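Local coordinates for protein phosphoribosylglycinamide synthetase (Anaerococcus prevotii, PDB 4DIM) that probably binds ATP and a divalent metal ion and acts as an ATP-grasp ligase, of the phosphoribosylglycinamide synthetase type, at residues 15-20 with 41-46; 32-38 with 49-55; 103-107 with 252-256; 258-263 with 275-281. All coordinates share one frame. Residue numbers count along the deposited sequence, not the author numbering.

Contact 1 of 4, residues 15-20 with 41-46; sequences AGRGQL and AHKPCL
In this Rossmann-like N-terminal domain the glycine-rich loop after strand 9-13, consistent with a GxGxxG pattern, packs on the start of helix 43-48. The loop 15-20 curls back on itself, Gln19 N bonding to Gly16 O at 2.8 Å, while 41-46 runs extended through Ala41 and becomes helical after the N-cap residue His42. Gly16 lies nearest His42 (CA-CA 4.9 Å) and Leu20 nearest Cys45 (5.1 Å). One hydrogen bond crosses: His42 N gives to Ala15 O at 2.9 Å. The imidazole, chi1 t, lies flat against Arg17, whose CA stands 3.4 Å from the ring centroid, 6° off the normal, a CH-pi contact; the guanidinium leads away to a cation-pi contact with Phe357. Leu20 CD2 meets the ring edge at His42 CE1, 4.3 Å away. Apolar packing makes up most of the rest. Ala15 CB sits 4.1 Å from both Ala41 CB and Cys45 CB and 4.3 Å from Leu46 CD2, with Tyr23 of helix 20-29 also touching Ala15 and Cys45. Leu20 (p, p) puts CD2 4.2 Å from Pro44 CB. Cys45, chi1 m, turns its sulfur into the curl of the loop, SG lying 3.4 Å from Leu20 CB; a polar neighbour, Gly16 O, is 3.3 Å from SG.

Contact 2 of 4, residues 32-38 with 49-55; sequences HTIAGTM and ADEISYM
Strands 32-37 and 51-54 run parallel, their axes 4.3 Å apart at closest and inclined by 26°. Ile34 pairs with Glu51, Ala35 with Ile52, Gly36 with Ser53 and Thr37 with Tyr54, at CA-CA distances from 4.4 to 5.2 Å. The ladder zigzags: Glu51 N gives to Thr33 O (2.9 Å), Ala35 N to Glu51 O (2.9 Å), Ser53 N to Ala35 O (2.8 Å), Thr37 N to Ser53 O (3.0 Å) and Met55 N to Thr37 O (2.7 Å). Asp50 N adds weak bonds to Thr33 O (3.1 Å) and Thr33 OG1 (3.5 Å), and Thr37 OG1 gives to Met38 O (3.3 Å). The other edge of 32-37 is satisfied by strand 9-13, backbone bonds joining His32 with Leu10, Ile34 with Leu10 and Ile12, and Gly36 with Ile12. His32, chi1 t, reaches across so that NE2 gives to Glu51 OE1 at 3.0 Å, and Glu51 OE2 forms a salt bridge with Arg9. Asp50 CB lies 3.5 Å from the His32 ring centroid, over its face. Ala35 CB meets Ala49 CB at 3.9 Å and Thr37 CG2 meets Ile52 CG2 at 3.7 Å. With helix 43-48 linking the strands along the chain, this is the beta-alpha-beta unit of a Rossmann-like sheet.

Contact 3 of 4, residues 103-107 with 252-256; sequences AAIMC and ALGLN
Helix 101-108 meets the C-terminal end of helix 236-253 through a small, mainly apolar patch with no hydrogen bond across it. Residues 103-107 are helical, Cys107 N bonding to Ala103 O at 3.1 Å. The partner leaves its helix at Gly254, whose positive phi (74°) closes a Schellman motif, and Leu255 continues in extended conformation. The backbones come nearest at Ala103 and Leu253, 5.6 Å between CA atoms. That closeness rests on the small methyl of Ala103, which fits against the turn: its CB is 3.4 Å from Leu253 O and 3.8 Å from Gly254 O. The main bump from the opposite side is Leu253, in the m,t rotamer, which pushes into the hollow between Met106 and Cys107, one turn on from Ala103. Its CD2 is 3.5 Å from Met106 CG, while its CD1 is 4.0 Å from Cys107 SG. Selenomethionine Met106, chi1 and chi2 t, lays its CG there and runs on past the leucine. Cys107, chi1 m, in turn points its sulfur between two leucines, for SG also lies 3.8 Å from CD1 of Leu255 (m,p). Around this patch, Phe117 of helix 110-120 packs on Leu253 and Lys112 touches Met106, while Leu276 of strand 270-277 lies against Leu253 and Leu255, so helix 101-108 and the end of helix 236-253 with its turn rest beside an outermost strand of the large antiparallel sheet.

Contact 4 of 4, residues 258-263 with 275-281; sequences CAVNVD and ELTGRVG
A beta hairpin of the ATP-grasp domain, strands 258-267 and 270-277, supplies this buried contact at one side of the large antiparallel sheet. The segment strands run antiparallel (172° between N-to-C directions), axes 4.7 Å apart. Asn261 and Thr277 are a hydrogen-bonded pair (Asn261 N to Thr277 O 3.1 Å, Thr277 N to Asn261 O 2.9 Å), Val262 and Leu276 a non-hydrogen-bonded one, and Asp263 and Glu275 are hydrogen-bonded again (Asp263 N to Glu275 O 3.0 Å, the return bond weak). Val260 CG1 and Val262 CG2 flank Leu276, at 3.9 Å from its CD2 and 3.8 Å from its CD1. Beyond Thr277 an inverse gamma turn centred on Gly278 turns the chain back so that 279-281 runs alongside 259-261, with Ala259 CB 4.1 Å from Val280 CB. Asp81 takes a hydrogen bond from Thr277 OG1 and forms a salt bridge with Arg279, while Glu275 pairs with Lys110. Asn261, chi1 t, takes a hydrogen bond from Gln199, and its OD1 lies 3.3 Å from Gly281 CA.

Contacts 1 and 2 share the N-terminal Rossmann-like domain and interlock along the chain: helix 43-48, used by contact 1, connects the strands of contact 2, and Leu46 packs on Ala35 and Ile52. Contacts 3 and 4 form the second pair, joined where Leu253 and Leu255 meet Leu276. Contact 4, its centre about 6 Å from that of the chain, is the buried one; contacts 1, 2 and 3 are only partly buried. Backbone ladders, parallel in contact 2 and antiparallel in contact 4, contrast with the single cross-segment hydrogen bond of contact 1 and the packing of contact 3, which has none. Contacts 1 and 4 approach to about 6 Å between nearest atoms, without touching.

Contact 1 of 4, residues 15-20 with 41-46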
loop_
_atom_site.group_PDB
_atom_site.type_symbol
_atom_site.label_atom_id
_atom_site.label_comp_id
_atom_site.label_asym_id
_atom_site.label_seq_id
_atom_site.Cartn_x
_atom_site.Cartn_y
_atom_site.Cartn_z
ATOM N N ALA A 15 14.635 -2.074 -3.909
ATOM C CA ALA A 15 15.403 -2.612 -2.781
ATOM C C ALA A 15 15.563 -1.596 -1.667
ATOM O O ALA A 15 16.641 -1.494 -1.105
ATOM C CB ALA A 15 16.750 -3.121 -3.243
ATOM N N GLY A 16 14.461 -0.958 -1.270
ATOM C CA GLY A 16 14.416 -0.046 -0.126
ATOM C C GLY A 16 14.266 -0.731 1.234
ATOM O O GLY A 16 13.937 -1.913 1.312
ATOM N N ARG A 17 14.500 0.005 2.348
ATOM C CA ARG A 17 14.342 -0.566 3.723
ATOM C C ARG A 17 12.974 -1.266 3.891
ATOM O O ARG A 17 12.907 -2.368 4.436
ATOM C CB ARG A 17 14.565 0.491 4.844
ATOM C CG ARG A 17 13.340 1.327 5.244
ATOM C CD ARG A 17 13.709 2.610 5.992
ATOM N NE ARG A 17 12.546 3.498 6.128
ATOM C CZ ARG A 17 12.571 4.741 6.618
ATOM N NH1 ARG A 17 13.715 5.279 7.041
ATOM N NH2 ARG A 17 11.451 5.454 6.691
ATOM N N GLY A 18 11.941 -0.707 3.288
ATOM C CA GLY A 18 10.611 -1.303 3.338
ATOM C C GLY A 18 10.392 -2.508 2.453
ATOM O O GLY A 18 9.248 -2.922 2.292
ATOM N N GLN A 19 11.452 -3.101 1.860
ATOM C CA GLN A 19 11.264 -4.250 0.974
ATOM C C GLN A 19 12.132 -5.450 1.315
ATOM O O GLN A 19 12.068 -6.425 0.570
ATOM C CB GLN A 19 11.529 -3.805 -0.434
ATOM C CG GLN A 19 10.519 -2.736 -0.841
ATOM C CD GLN A 19 10.704 -2.362 -2.258
ATOM O OE1 GLN A 19 11.378 -1.339 -2.527
ATOM N NE2 GLN A 19 10.186 -3.251 -3.167
ATOM N N LEU A 20 12.783 -5.469 2.515
ATOM C CA LEU A 20 13.662 -6.571 2.884
ATOM C C LEU A 20 12.945 -7.868 3.263
ATOM O O LEU A 20 13.609 -8.901 3.328
ATOM C CB LEU A 20 14.694 -6.188 3.978
ATOM C CG LEU A 20 14.315 -5.767 5.394
ATOM C CD1 LEU A 20 13.554 -6.896 6.196
ATOM C CD2 LEU A 20 15.595 -5.375 6.163
ATOM N N ALA A 41 20.800 1.989 -2.711
ATOM C CA ALA A 41 19.613 1.313 -2.161
ATOM C C ALA A 41 19.908 0.778 -0.753
ATOM O O ALA A 41 20.998 1.020 -0.225
ATOM C CB ALA A 41 19.210 0.175 -3.079
ATOM N N HIS A 42 18.962 0.044 -0.151
ATOM C CA HIS A 42 19.155 -0.484 1.200
ATOM C C HIS A 42 20.212 -1.602 1.230
ATOM O O HIS A 42 20.078 -2.564 0.483
ATOM C CB HIS A 42 17.835 -1.003 1.746
ATOM C CG HIS A 42 17.738 -0.924 3.228
ATOM N ND1 HIS A 42 17.485 -2.044 3.995
ATOM C CD2 HIS A 42 17.819 0.154 4.037
ATOM C CE1 HIS A 42 17.424 -1.615 5.246
ATOM N NE2 HIS A 42 17.627 -0.300 5.317
ATOM N N LYS A 43 21.248 -1.474 2.097
ATOM C CA LYS A 43 22.356 -2.438 2.209
ATOM C C LYS A 43 21.874 -3.848 2.679
ATOM O O LYS A 43 22.139 -4.811 1.951
ATOM C CB LYS A 43 23.476 -1.889 3.116
ATOM C CG LYS A 43 24.228 -0.690 2.504
ATOM C CD LYS A 43 25.174 -0.003 3.511
ATOM C CE LYS A 43 25.327 1.497 3.327
ATOM N NZ LYS A 43 26.289 1.854 2.253
ATOM N N PRO A 44 21.110 -4.012 3.799
ATOM C CA PRO A 44 20.613 -5.360 4.177
ATOM C C PRO A 44 19.815 -6.097 3.076
ATOM O O PRO A 44 19.883 -7.328 3.028
ATOM C CB PRO A 44 19.718 -5.086 5.387
ATOM C CG PRO A 44 20.208 -3.833 5.949
ATOM C CD PRO A 44 20.733 -3.006 4.810
ATOM N N CYS A 45 19.080 -5.369 2.185
ATOM C CA CYS A 45 18.388 -5.983 1.033
ATOM C C CYS A 45 19.450 -6.496 0.051
ATOM O O CYS A 45 19.353 -7.629 -0.425
ATOM C CB CYS A 45 17.437 -4.997 0.346
ATOM S SG CYS A 45 16.003 -4.483 1.344
ATOM N N LEU A 46 20.489 -5.656 -0.220
ATOM C CA LEU A 46 21.608 -5.984 -1.123
ATOM C C LEU A 46 22.482 -7.094 -0.544
ATOM O O LEU A 46 23.106 -7.837 -1.307
ATOM C CB LEU A 46 22.490 -4.745 -1.422
ATOM C CG LEU A 46 21.818 -3.526 -2.088
ATOM C CD1 LEU A 46 22.862 -2.496 -2.509
ATOM C CD2 LEU A 46 20.942 -3.928 -3.260
#

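Contact 2 of 4, residues 32-38 with 49-55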
loop_
_atom_site.group_PDB
_atom_site.type_symbol
_atom_site.label_atom_id
_atom_site.label_comp_id
_atom_site.label_asym_id
_atom_site.label_seq_id
_atom_site.Cartn_x
_atom_site.Cartn_y
_atom_site.Cartn_z
ATOM N N HIS A 32 17.247 -17.561 -5.779
ATOM C CA HIS A 32 18.373 -16.702 -6.167
ATOM C C HIS A 32 17.817 -15.301 -6.484
ATOM O O HIS A 32 17.156 -15.104 -7.506
ATOM C CB HIS A 32 19.107 -17.309 -7.375
ATOM C CG HIS A 32 20.289 -16.513 -7.810
ATOM N ND1 HIS A 32 21.571 -16.879 -7.453
ATOM C CD2 HIS A 32 20.342 -15.379 -8.544
ATOM C CE1 HIS A 32 22.361 -15.964 -7.988
ATOM N NE2 HIS A 32 21.661 -15.036 -8.644
ATOM N N THR A 33 18.043 -14.335 -5.602
ATOM C CA THR A 33 17.435 -13.037 -5.807
ATOM C C THR A 33 18.346 -12.100 -6.610
ATOM O O THR A 33 19.574 -12.164 -6.559
ATOM C CB THR A 33 16.969 -12.430 -4.487
ATOM O OG1 THR A 33 18.039 -12.415 -3.548
ATOM C CG2 THR A 33 15.830 -13.205 -3.897
ATOM N N ILE A 34 17.687 -11.262 -7.400
ATOM C CA ILE A 34 18.280 -10.249 -8.223
ATOM C C ILE A 34 17.607 -8.969 -7.805
ATOM O O ILE A 34 16.395 -8.854 -7.971
ATOM C CB ILE A 34 18.092 -10.563 -9.724
ATOM C CG1 ILE A 34 18.755 -11.893 -10.111
ATOM C CG2 ILE A 34 18.629 -9.413 -10.592
ATOM C CD1 ILE A 34 17.894 -12.732 -10.837
ATOM N N ALA A 35 18.369 -8.042 -7.212
ATOM C CA ALA A 35 17.871 -6.735 -6.831
ATOM C C ALA A 35 17.798 -5.807 -8.049
ATOM O O ALA A 35 18.846 -5.400 -8.558
ATOM C CB ALA A 35 18.779 -6.127 -5.777
ATOM N N GLY A 36 16.579 -5.527 -8.531
ATOM C CA GLY A 36 16.344 -4.582 -9.625
ATOM C C GLY A 36 16.322 -3.192 -9.007
ATOM O O GLY A 36 15.326 -2.823 -8.378
ATOM N N THR A 37 17.434 -2.438 -9.081
ATOM C CA THR A 37 17.487 -1.180 -8.350
ATOM C C THR A 37 18.394 -0.111 -8.985
ATOM O O THR A 37 18.931 -0.279 -10.072
ATOM C CB THR A 37 17.945 -1.491 -6.904
ATOM O OG1 THR A 37 17.950 -0.290 -6.131
ATOM C CG2 THR A 37 19.338 -2.155 -6.836
HETATM N N MSE A 38 18.495 1.019 -8.290
HETATM C CA MSE A 38 19.281 2.174 -8.683
HETATM C C MSE A 38 20.580 2.135 -7.836
HETATM O O MSE A 38 20.580 1.509 -6.772
HETATM C CB MSE A 38 18.410 3.444 -8.424
HETATM C CG MSE A 38 18.396 4.511 -9.534
HETATM SE SE MSE A 38 18.193 3.897 -11.372
HETATM C CE MSE A 38 18.910 5.478 -12.329
ATOM N N ALA A 49 20.350 -10.060 -1.295
ATOM C CA ALA A 49 20.343 -10.343 -2.741
ATOM C C ALA A 49 21.602 -11.030 -3.208
ATOM O O ALA A 49 22.704 -10.652 -2.805
ATOM C CB ALA A 49 20.144 -9.071 -3.549
ATOM N N ASP A 50 21.436 -12.029 -4.084
ATOM C CA ASP A 50 22.555 -12.757 -4.688
ATOM C C ASP A 50 23.164 -11.930 -5.856
ATOM O O ASP A 50 24.376 -11.965 -6.068
ATOM C CB ASP A 50 22.102 -14.139 -5.198
ATOM C CG ASP A 50 21.577 -15.077 -4.133
ATOM O OD1 ASP A 50 20.894 -14.598 -3.211
ATOM O OD2 ASP A 50 21.802 -16.310 -4.257
ATOM N N GLU A 51 22.309 -11.197 -6.597
ATOM C CA GLU A 51 22.680 -10.367 -7.744
ATOM C C GLU A 51 22.074 -8.956 -7.627
ATOM O O GLU A 51 21.110 -8.763 -6.895
ATOM C CB GLU A 51 22.137 -11.033 -9.028
ATOM C CG GLU A 51 23.042 -11.025 -10.234
ATOM C CD GLU A 51 22.626 -12.090 -11.228
ATOM O OE1 GLU A 51 22.623 -13.281 -10.841
ATOM O OE2 GLU A 51 22.247 -11.737 -12.370
ATOM N N ILE A 52 22.650 -7.981 -8.371
ATOM C CA ILE A 52 22.153 -6.610 -8.462
ATOM C C ILE A 52 22.112 -6.262 -9.897
ATOM O O ILE A 52 23.113 -6.460 -10.569
ATOM C CB ILE A 52 22.984 -5.570 -7.676
ATOM C CG1 ILE A 52 23.185 -6.032 -6.210
ATOM C CG2 ILE A 52 22.301 -4.173 -7.757
ATOM C CD1 ILE A 52 23.974 -5.141 -5.337
ATOM N N SER A 53 20.968 -5.764 -10.378
ATOM C CA SER A 53 20.770 -5.351 -11.774
ATOM C C SER A 53 20.352 -3.914 -11.720
ATOM O O SER A 53 19.345 -3.590 -11.092
ATOM C CB SER A 53 19.734 -6.224 -12.483
ATOM O OG SER A 53 19.777 -6.010 -13.884
ATOM N N TYR A 54 21.195 -3.032 -12.240
ATOM C CA TYR A 54 20.939 -1.620 -12.143
ATOM C C TYR A 54 19.915 -1.232 -13.195
ATOM O O TYR A 54 20.100 -1.512 -14.377
ATOM C CB TYR A 54 22.242 -0.836 -12.251
ATOM C CG TYR A 54 23.136 -0.956 -11.031
ATOM C CD1 TYR A 54 24.475 -1.296 -11.158
ATOM C CD2 TYR A 54 22.673 -0.615 -9.766
ATOM C CE1 TYR A 54 25.321 -1.336 -10.052
ATOM C CE2 TYR A 54 23.503 -0.668 -8.651
ATOM C CZ TYR A 54 24.831 -1.025 -8.794
ATOM O OH TYR A 54 25.671 -1.059 -7.699
HETATM N N MSE A 55 18.786 -0.663 -12.746
HETATM C CA MSE A 55 17.688 -0.288 -13.632
HETATM C C MSE A 55 16.766 0.674 -12.958
HETATM O O MSE A 55 16.583 0.584 -11.750
HETATM C CB MSE A 55 16.870 -1.548 -14.053
HETATM C CG MSE A 55 16.326 -2.384 -12.851
HETATM SE SE MSE A 55 15.247 -3.892 -13.349
HETATM C CE MSE A 55 16.472 -4.908 -14.308
#

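Contact 3 of 4, residues 103-107 with 252-256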
loop_
_atom_site.group_PDB
_atom_site.type_symbol
_atom_site.label_atom_id
_atom_site.label_comp_id
_atom_site.label_asym_id
_atom_site.label_seq_id
_atom_site.Cartn_x
_atom_site.Cartn_y
_atom_site.Cartn_z
ATOM N N ALA A 103 -4.295 -4.056 -16.479
ATOM C CA ALA A 103 -4.877 -3.945 -15.126
ATOM C C ALA A 103 -4.137 -2.929 -14.268
ATOM O O ALA A 103 -4.752 -2.222 -13.462
ATOM C CB ALA A 103 -4.845 -5.296 -14.430
ATOM N N ALA A 104 -2.797 -2.919 -14.407
ATOM C CA ALA A 104 -1.878 -2.026 -13.709
ATOM C C ALA A 104 -2.100 -0.553 -14.141
ATOM O O ALA A 104 -2.039 0.355 -13.298
ATOM C CB ALA A 104 -0.450 -2.465 -13.978
ATOM N N ILE A 105 -2.349 -0.334 -15.449
ATOM C CA ILE A 105 -2.665 0.981 -16.031
ATOM C C ILE A 105 -4.010 1.482 -15.498
ATOM O O ILE A 105 -4.207 2.679 -15.290
ATOM C CB ILE A 105 -2.723 0.868 -17.589
ATOM C CG1 ILE A 105 -1.327 0.598 -18.222
ATOM C CG2 ILE A 105 -3.403 2.081 -18.221
ATOM C CD1 ILE A 105 -0.506 1.832 -18.717
HETATM N N MSE A 106 -4.965 0.565 -15.384
HETATM C CA MSE A 106 -6.309 0.908 -14.991
HETATM C C MSE A 106 -6.349 1.346 -13.562
HETATM O O MSE A 106 -7.066 2.279 -13.248
HETATM C CB MSE A 106 -7.231 -0.269 -15.223
HETATM C CG MSE A 106 -8.676 0.143 -15.410
HETATM SE SE MSE A 106 -9.679 -1.225 -16.307
HETATM C CE MSE A 106 -10.750 0.037 -17.605
ATOM N N CYS A 107 -5.563 0.685 -12.696
ATOM C CA CYS A 107 -5.391 1.032 -11.283
ATOM C C CYS A 107 -4.741 2.395 -11.147
ATOM O O CYS A 107 -5.160 3.214 -10.335
ATOM C CB CYS A 107 -4.550 -0.029 -10.588
ATOM S SG CYS A 107 -5.407 -1.610 -10.343
ATOM N N ALA A 252 -13.579 -6.176 -11.624
ATOM C CA ALA A 252 -13.827 -4.975 -12.485
ATOM C C ALA A 252 -12.556 -4.490 -13.216
ATOM O O ALA A 252 -12.618 -4.052 -14.368
ATOM C CB ALA A 252 -14.389 -3.812 -11.661
ATOM N N LEU A 253 -11.422 -4.583 -12.542
ATOM C CA LEU A 253 -10.122 -4.170 -13.041
ATOM C C LEU A 253 -9.263 -5.316 -13.617
ATOM O O LEU A 253 -8.231 -5.027 -14.222
ATOM C CB LEU A 253 -9.381 -3.516 -11.880
ATOM C CG LEU A 253 -10.009 -2.245 -11.347
ATOM C CD1 LEU A 253 -9.409 -1.902 -10.038
ATOM C CD2 LEU A 253 -9.824 -1.090 -12.313
ATOM N N GLY A 254 -9.656 -6.574 -13.421
ATOM C CA GLY A 254 -8.928 -7.711 -13.970
ATOM C C GLY A 254 -7.612 -8.047 -13.291
ATOM O O GLY A 254 -6.690 -8.547 -13.947
ATOM N N LEU A 255 -7.520 -7.810 -11.969
ATOM C CA LEU A 255 -6.305 -8.127 -11.253
ATOM C C LEU A 255 -6.197 -9.615 -11.017
ATOM O O LEU A 255 -7.204 -10.242 -10.710
ATOM C CB LEU A 255 -6.226 -7.410 -9.908
ATOM C CG LEU A 255 -5.793 -5.963 -9.926
ATOM C CD1 LEU A 255 -6.951 -5.088 -10.228
ATOM C CD2 LEU A 255 -5.284 -5.547 -8.585
ATOM N N ASN A 256 -4.982 -10.186 -11.108
ATOM C CA ASN A 256 -4.790 -11.594 -10.811
ATOM C C ASN A 256 -3.341 -11.902 -10.440
ATOM O O ASN A 256 -2.439 -11.138 -10.764
ATOM C CB ASN A 256 -5.223 -12.435 -12.007
ATOM C CG ASN A 256 -5.379 -13.899 -11.717
ATOM O OD1 ASN A 256 -5.660 -14.296 -10.586
ATOM N ND2 ASN A 256 -5.134 -14.741 -12.711
#

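Contact 4 of 4, residues 258-263 with 275-281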
loop_
_atom_site.group_PDB
_atom_site.type_symbol
_atom_site.label_atom_id
_atom_site.label_comp_id
_atom_site.label_asym_id
_atom_site.label_seq_id
_atom_site.Cartn_x
_atom_site.Cartn_y
_atom_site.Cartn_z
ATOM N N CYS A 258 -1.579 -11.714 -7.810
ATOM C CA CYS A 258 -0.973 -10.606 -7.118
ATOM C C CYS A 258 -1.595 -10.428 -5.778
ATOM O O CYS A 258 -2.743 -10.805 -5.558
ATOM C CB CYS A 258 -1.095 -9.319 -7.939
ATOM S SG CYS A 258 -2.798 -8.753 -8.215
ATOM N N ALA A 259 -0.809 -9.800 -4.874
ATOM C CA ALA A 259 -1.280 -9.340 -3.568
ATOM C C ALA A 259 -1.895 -7.992 -3.864
ATOM O O ALA A 259 -1.496 -7.362 -4.838
ATOM C CB ALA A 259 -0.116 -9.250 -2.593
ATOM N N VAL A 260 -2.893 -7.588 -3.136
ATOM C CA VAL A 260 -3.619 -6.330 -3.389
ATOM C C VAL A 260 -3.696 -5.469 -2.138
ATOM O O VAL A 260 -3.847 -5.953 -1.012
ATOM C CB VAL A 260 -5.055 -6.660 -3.911
ATOM C CG1 VAL A 260 -5.909 -5.402 -4.108
ATOM C CG2 VAL A 260 -4.994 -7.512 -5.193
ATOM N N ASN A 261 -3.608 -4.179 -2.371
ATOM C CA ASN A 261 -3.628 -3.126 -1.370
ATOM C C ASN A 261 -4.705 -2.155 -1.740
ATOM O O ASN A 261 -4.723 -1.726 -2.878
ATOM C CB ASN A 261 -2.266 -2.421 -1.326
ATOM C CG ASN A 261 -2.225 -1.306 -0.314
ATOM O OD1 ASN A 261 -2.278 -1.541 0.886
ATOM N ND2 ASN A 261 -2.320 -0.086 -0.759
ATOM N N VAL A 262 -5.622 -1.881 -0.819
ATOM C CA VAL A 262 -6.801 -1.044 -0.999
ATOM C C VAL A 262 -6.959 0.049 0.103
ATOM O O VAL A 262 -6.667 -0.179 1.295
ATOM C CB VAL A 262 -8.090 -1.911 -1.019
ATOM C CG1 VAL A 262 -9.221 -1.167 -1.708
ATOM C CG2 VAL A 262 -7.836 -3.257 -1.697
ATOM N N ASP A 263 -7.441 1.237 -0.344
ATOM C CA ASP A 263 -7.784 2.386 0.491
ATOM C C ASP A 263 -9.279 2.515 0.392
ATOM O O ASP A 263 -9.813 2.722 -0.703
ATOM C CB ASP A 263 -7.081 3.696 0.045
ATOM C CG ASP A 263 -5.562 3.693 0.015
ATOM O OD1 ASP A 263 -4.947 3.026 0.884
ATOM O OD2 ASP A 263 -4.985 4.462 -0.791
ATOM N N GLU A 275 -8.545 3.943 -3.664
ATOM C CA GLU A 275 -7.390 3.475 -4.433
ATOM C C GLU A 275 -7.263 1.946 -4.315
ATOM O O GLU A 275 -7.607 1.376 -3.288
ATOM C CB GLU A 275 -6.049 4.121 -3.965
ATOM C CG GLU A 275 -6.000 5.616 -3.714
ATOM C CD GLU A 275 -6.143 6.532 -4.925
ATOM O OE1 GLU A 275 -6.218 6.019 -6.069
ATOM O OE2 GLU A 275 -6.169 7.772 -4.728
ATOM N N LEU A 276 -6.724 1.309 -5.349
ATOM C CA LEU A 276 -6.506 -0.135 -5.412
ATOM C C LEU A 276 -5.267 -0.427 -6.266
ATOM O O LEU A 276 -5.236 -0.058 -7.436
ATOM C CB LEU A 276 -7.739 -0.833 -5.997
ATOM C CG LEU A 276 -7.771 -2.359 -5.748
ATOM C CD1 LEU A 276 -9.162 -2.858 -5.279
ATOM C CD2 LEU A 276 -7.335 -3.141 -6.950
ATOM N N THR A 277 -4.263 -1.115 -5.712
ATOM C CA THR A 277 -3.043 -1.445 -6.469
ATOM C C THR A 277 -2.757 -2.968 -6.353
ATOM O O THR A 277 -3.013 -3.551 -5.323
ATOM C CB THR A 277 -1.888 -0.529 -6.039
ATOM O OG1 THR A 277 -0.653 -0.986 -6.560
ATOM C CG2 THR A 277 -1.743 -0.404 -4.582
ATOM N N GLY A 278 -2.227 -3.590 -7.406
ATOM C CA GLY A 278 -1.892 -5.011 -7.411
ATOM C C GLY A 278 -0.556 -5.363 -6.786
ATOM O O GLY A 278 0.223 -6.113 -7.367
ATOM N N ARG A 279 -0.280 -4.840 -5.587
ATOM C CA ARG A 279 0.872 -5.215 -4.781
ATOM C C ARG A 279 0.523 -5.036 -3.254
ATOM O O ARG A 279 -0.472 -4.405 -2.873
ATOM C CB ARG A 279 2.156 -4.486 -5.193
ATOM C CG ARG A 279 2.079 -2.977 -5.315
ATOM C CD ARG A 279 2.258 -2.304 -3.992
ATOM N NE ARG A 279 1.861 -0.895 -4.038
ATOM C CZ ARG A 279 1.668 -0.128 -2.967
ATOM N NH1 ARG A 279 1.308 1.134 -3.104
ATOM N NH2 ARG A 279 1.823 -0.621 -1.754
ATOM N N VAL A 280 1.327 -5.663 -2.418
ATOM C CA VAL A 280 1.140 -5.619 -0.984
ATOM C C VAL A 280 1.405 -4.233 -0.443
ATOM O O VAL A 280 2.310 -3.565 -0.885
ATOM C CB VAL A 280 2.041 -6.674 -0.286
ATOM C CG1 VAL A 280 3.524 -6.283 -0.344
ATOM C CG2 VAL A 280 1.587 -6.910 1.145
ATOM N N GLY A 281 0.673 -3.855 0.589
ATOM C CA GLY A 281 0.825 -2.552 1.214
ATOM C C GLY A 281 2.103 -2.386 1.985
ATOM O O GLY A 281 2.783 -3.356 2.285
#